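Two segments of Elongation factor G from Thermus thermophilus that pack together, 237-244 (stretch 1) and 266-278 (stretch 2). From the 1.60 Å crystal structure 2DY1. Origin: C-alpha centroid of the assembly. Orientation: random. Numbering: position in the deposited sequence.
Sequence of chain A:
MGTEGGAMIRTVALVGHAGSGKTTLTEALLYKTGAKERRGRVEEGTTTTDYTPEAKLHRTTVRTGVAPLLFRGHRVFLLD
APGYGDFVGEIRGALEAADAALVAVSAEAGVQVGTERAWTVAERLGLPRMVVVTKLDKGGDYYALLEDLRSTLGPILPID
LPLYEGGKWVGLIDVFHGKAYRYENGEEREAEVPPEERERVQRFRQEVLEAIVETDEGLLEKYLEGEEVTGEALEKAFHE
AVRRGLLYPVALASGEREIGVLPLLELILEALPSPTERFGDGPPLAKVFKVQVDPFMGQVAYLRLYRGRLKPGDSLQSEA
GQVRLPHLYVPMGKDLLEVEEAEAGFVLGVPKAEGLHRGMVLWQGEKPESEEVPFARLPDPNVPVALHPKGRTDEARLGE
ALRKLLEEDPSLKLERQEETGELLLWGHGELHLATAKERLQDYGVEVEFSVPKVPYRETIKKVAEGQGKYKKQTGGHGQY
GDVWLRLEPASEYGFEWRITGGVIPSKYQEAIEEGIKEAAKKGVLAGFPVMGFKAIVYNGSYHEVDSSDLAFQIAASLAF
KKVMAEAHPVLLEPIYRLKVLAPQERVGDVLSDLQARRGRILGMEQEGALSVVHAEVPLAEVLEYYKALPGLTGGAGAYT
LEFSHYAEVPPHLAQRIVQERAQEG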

# COMPACT_ATOMS: atom_id res chain seq x y z
N ALA A 237 -25.48 11.77 -23.10
CA ALA A 237 -24.13 11.95 -23.58
C ALA A 237 -23.18 12.19 -22.39
O ALA A 237 -22.08 11.65 -22.36
CB ALA A 237 -24.06 13.11 -24.56
N PHE A 238 -23.64 13.01 -21.45
CA PHE A 238 -22.87 13.32 -20.23
C PHE A 238 -22.54 12.03 -19.48
O PHE A 238 -21.37 11.77 -19.19
CB PHE A 238 -23.69 14.25 -19.33
CG PHE A 238 -23.13 14.42 -17.94
CD1 PHE A 238 -21.90 15.04 -17.75
CD2 PHE A 238 -23.84 13.99 -16.83
CE1 PHE A 238 -21.39 15.23 -16.45
CE2 PHE A 238 -23.34 14.17 -15.53
CZ PHE A 238 -22.11 14.79 -15.35
N HIS A 239 -23.56 11.22 -19.21
CA HIS A 239 -23.37 9.95 -18.49
C HIS A 239 -22.41 9.03 -19.24
O HIS A 239 -21.55 8.38 -18.64
CB HIS A 239 -24.71 9.24 -18.32
CG HIS A 239 -24.65 8.05 -17.41
ND1 HIS A 239 -24.75 8.15 -16.03
CD2 HIS A 239 -24.48 6.73 -17.67
CE1 HIS A 239 -24.64 6.95 -15.50
NE2 HIS A 239 -24.48 6.07 -16.47
N GLU A 240 -22.55 8.98 -20.56
CA GLU A 240 -21.70 8.12 -21.35
C GLU A 240 -20.26 8.60 -21.37
O GLU A 240 -19.32 7.80 -21.32
CB GLU A 240 -22.28 8.03 -22.78
CG GLU A 240 -21.59 7.08 -23.71
CD GLU A 240 -21.67 5.63 -23.27
OE1 GLU A 240 -22.52 5.28 -22.42
OE2 GLU A 240 -20.88 4.83 -23.82
N ALA A 241 -20.06 9.92 -21.39
CA ALA A 241 -18.71 10.44 -21.40
C ALA A 241 -18.01 10.16 -20.06
O ALA A 241 -16.82 9.86 -20.04
CB ALA A 241 -18.71 11.96 -21.67
N VAL A 242 -18.74 10.30 -18.97
CA VAL A 242 -18.15 10.06 -17.65
C VAL A 242 -17.82 8.57 -17.54
O VAL A 242 -16.75 8.21 -17.05
CB VAL A 242 -19.09 10.50 -16.52
CG1 VAL A 242 -18.48 10.14 -15.13
CG2 VAL A 242 -19.27 12.02 -16.60
N ARG A 243 -18.74 7.72 -18.01
CA ARG A 243 -18.53 6.27 -17.99
C ARG A 243 -17.21 5.88 -18.67
O ARG A 243 -16.51 4.97 -18.21
CB ARG A 243 -19.69 5.56 -18.69
CG ARG A 243 -19.58 4.02 -18.66
CD ARG A 243 -20.70 3.36 -19.43
NE ARG A 243 -20.55 3.50 -20.89
CZ ARG A 243 -19.63 2.86 -21.62
NH1 ARG A 243 -18.77 2.02 -21.07
NH2 ARG A 243 -19.60 3.04 -22.94
N ARG A 244 -16.87 6.56 -19.77
CA ARG A 244 -15.67 6.29 -20.55
C ARG A 244 -14.42 7.03 -20.09
O ARG A 244 -13.35 6.91 -20.69
CB ARG A 244 -15.95 6.61 -22.03
CG ARG A 244 -16.97 5.71 -22.67
CD ARG A 244 -17.35 6.23 -24.06
NE ARG A 244 -18.09 5.23 -24.82
CZ ARG A 244 -19.02 5.52 -25.74
NH1 ARG A 244 -19.32 6.78 -26.01
NH2 ARG A 244 -19.63 4.54 -26.38
N GLU A 266 -27.14 13.11 -5.61
CA GLU A 266 -27.93 13.07 -6.84
C GLU A 266 -26.98 13.07 -8.04
O GLU A 266 -27.21 12.35 -9.03
CB GLU A 266 -28.88 14.26 -6.89
CG GLU A 266 -29.95 14.21 -5.78
CD GLU A 266 -30.82 15.46 -5.72
OE1 GLU A 266 -30.29 16.57 -5.86
OE2 GLU A 266 -32.05 15.32 -5.50
N LEU A 267 -25.91 13.86 -7.97
CA LEU A 267 -24.94 13.90 -9.06
C LEU A 267 -24.22 12.56 -9.21
O LEU A 267 -23.90 12.15 -10.32
CB LEU A 267 -23.95 15.05 -8.84
CG LEU A 267 -22.84 15.23 -9.88
CD1 LEU A 267 -23.44 15.54 -11.24
CD2 LEU A 267 -21.93 16.37 -9.44
N ILE A 268 -23.94 11.87 -8.10
CA ILE A 268 -23.31 10.56 -8.18
C ILE A 268 -24.20 9.63 -8.99
O ILE A 268 -23.73 8.91 -9.89
CB ILE A 268 -23.09 10.00 -6.76
CG1 ILE A 268 -21.87 10.69 -6.14
CG2 ILE A 268 -22.89 8.48 -6.80
CD1 ILE A 268 -21.74 10.49 -4.60
N LEU A 269 -25.50 9.64 -8.69
CA LEU A 269 -26.45 8.79 -9.41
C LEU A 269 -26.52 9.18 -10.88
O LEU A 269 -26.52 8.33 -11.77
CB LEU A 269 -27.83 8.87 -8.76
CG LEU A 269 -27.85 8.21 -7.38
CD1 LEU A 269 -29.03 8.75 -6.58
CD2 LEU A 269 -27.93 6.67 -7.53
N GLU A 270 -26.55 10.47 -11.15
CA GLU A 270 -26.65 10.93 -12.53
C GLU A 270 -25.41 10.73 -13.39
O GLU A 270 -25.51 10.38 -14.57
CB GLU A 270 -27.01 12.42 -12.53
CG GLU A 270 -26.93 13.08 -13.89
CD GLU A 270 -27.17 14.58 -13.81
OE1 GLU A 270 -27.01 15.15 -12.71
OE2 GLU A 270 -27.49 15.19 -14.86
N ALA A 271 -24.24 10.92 -12.80
CA ALA A 271 -22.99 10.83 -13.54
C ALA A 271 -22.18 9.54 -13.56
O ALA A 271 -21.52 9.25 -14.54
CB ALA A 271 -22.07 11.97 -13.08
N LEU A 272 -22.22 8.78 -12.47
CA LEU A 272 -21.40 7.59 -12.38
C LEU A 272 -22.13 6.36 -12.86
O LEU A 272 -23.35 6.28 -12.79
CB LEU A 272 -20.88 7.45 -10.94
CG LEU A 272 -20.13 8.72 -10.50
CD1 LEU A 272 -19.62 8.50 -9.07
CD2 LEU A 272 -18.97 9.05 -11.43
N PRO A 273 -21.37 5.37 -13.35
CA PRO A 273 -21.99 4.14 -13.86
C PRO A 273 -22.51 3.13 -12.89
O PRO A 273 -22.02 3.00 -11.78
CB PRO A 273 -20.88 3.54 -14.71
CG PRO A 273 -19.67 3.81 -13.86
CD PRO A 273 -19.90 5.29 -13.47
N SER A 274 -23.51 2.39 -13.36
CA SER A 274 -24.10 1.31 -12.58
C SER A 274 -23.24 0.07 -12.82
O SER A 274 -22.43 0.01 -13.76
CB SER A 274 -25.52 1.02 -13.09
OG SER A 274 -25.43 0.39 -14.36
N PRO A 275 -23.39 -0.96 -11.97
CA PRO A 275 -22.61 -2.18 -12.15
C PRO A 275 -22.91 -2.84 -13.51
O PRO A 275 -22.03 -3.39 -14.15
CB PRO A 275 -23.06 -3.05 -10.98
CG PRO A 275 -23.36 -2.06 -9.92
CD PRO A 275 -24.05 -0.92 -10.66
N THR A 276 -24.18 -2.76 -13.91
CA THR A 276 -24.59 -3.33 -15.19
C THR A 276 -23.86 -2.66 -16.34
O THR A 276 -23.46 -3.31 -17.31
CB THR A 276 -26.10 -3.17 -15.40
OG1 THR A 276 -26.80 -3.91 -14.39
CG2 THR A 276 -26.51 -3.68 -16.78
N GLU A 277 -23.70 -1.34 -16.26
CA GLU A 277 -22.99 -0.63 -17.31
C GLU A 277 -21.51 -1.02 -17.37
O GLU A 277 -20.87 -0.87 -18.41
CB GLU A 277 -23.14 0.89 -17.11
CG GLU A 277 -24.54 1.38 -17.42
CD GLU A 277 -24.76 2.85 -17.11
OE1 GLU A 277 -25.36 3.54 -17.95
OE2 GLU A 277 -24.36 3.31 -16.02
N ARG A 278 -20.96 -1.52 -16.28
CA ARG A 278 -19.56 -1.91 -16.29
C ARG A 278 -19.33 -3.38 -16.62
O ARG A 278 -18.49 -3.71 -17.47
CB ARG A 278 -18.92 -1.61 -14.92
CG ARG A 278 -17.45 -1.93 -14.90
CD ARG A 278 -16.83 -1.68 -13.53
NE ARG A 278 -15.39 -1.95 -13.52
CZ ARG A 278 -14.66 -1.98 -12.40
NH1 ARG A 278 -15.26 -1.78 -11.23
NH2 ARG A 278 -13.35 -2.17 -12.46
O HOH W 1 -21.33 7.00 -16.06
O HOH W 2 -24.43 5.38 -20.77
O HOH W 3 -18.40 0.94 -18.54

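Both ring nitrogens of His-239 donate hydrogen bonds across this contact, so the imidazole carries two protons and, beside a carboxylate, is best read as the positively charged form. ND1 of His-239 gives its proton to Glu-270 O at 2.8 Å, and NE2 of His-239 gives its own to Glu-277 OE2, also at 2.8 Å; both bonds are nearly straight, and both acceptors lie at the ring's edge. Histidine suits this place because a flat ring with two diverging donors can reach a helix's last turn and a following helix at once. Glu-270 O is available because the chain leaves helical geometry at Leu-272.

The same Glu-277 OE2 accepts from the backbone, Ser-274 N, at 2.9 Å, while Ser-274 OG caps helix 275-278 by accepting from Glu-277 N at 3.1 Å. This reciprocal pairing holds the carboxylate in position for the histidine.

The backbones meet nearly at right angles: helix 237-243 crosses helix 266-271 at 83°, with axes 9.9 Å apart at closest approach. His-239 and Ala-271 lie only 5.0 Å apart, CA to CA, and the small methyl of Ala-271 leaves room for Phe-238, whose CE2 packs 3.5 Å from Ala-271 CB. The ring also meets the aliphatic part of Glu-270, with Phe-238 CE2 4.1 Å from Glu-270 CG. One turn on, Val-242 continues the apolar surface, its CG1 3.9 Å from Leu-272 CD2.

Water 1 donates to both His-239 O (2.9 Å) and Ala-271 O (2.7 Å), joining the two backbones. The methylenes of partly exposed Arg-243 cover Pro-273, Arg-243 CG to Pro-273 CB 4.2 Å, while the guanidinium of Arg-243 pairs with Glu-240 in its own helix; water 3 links Arg-243 NH1 (2.8 Å) to Glu-277 O (3.1 Å).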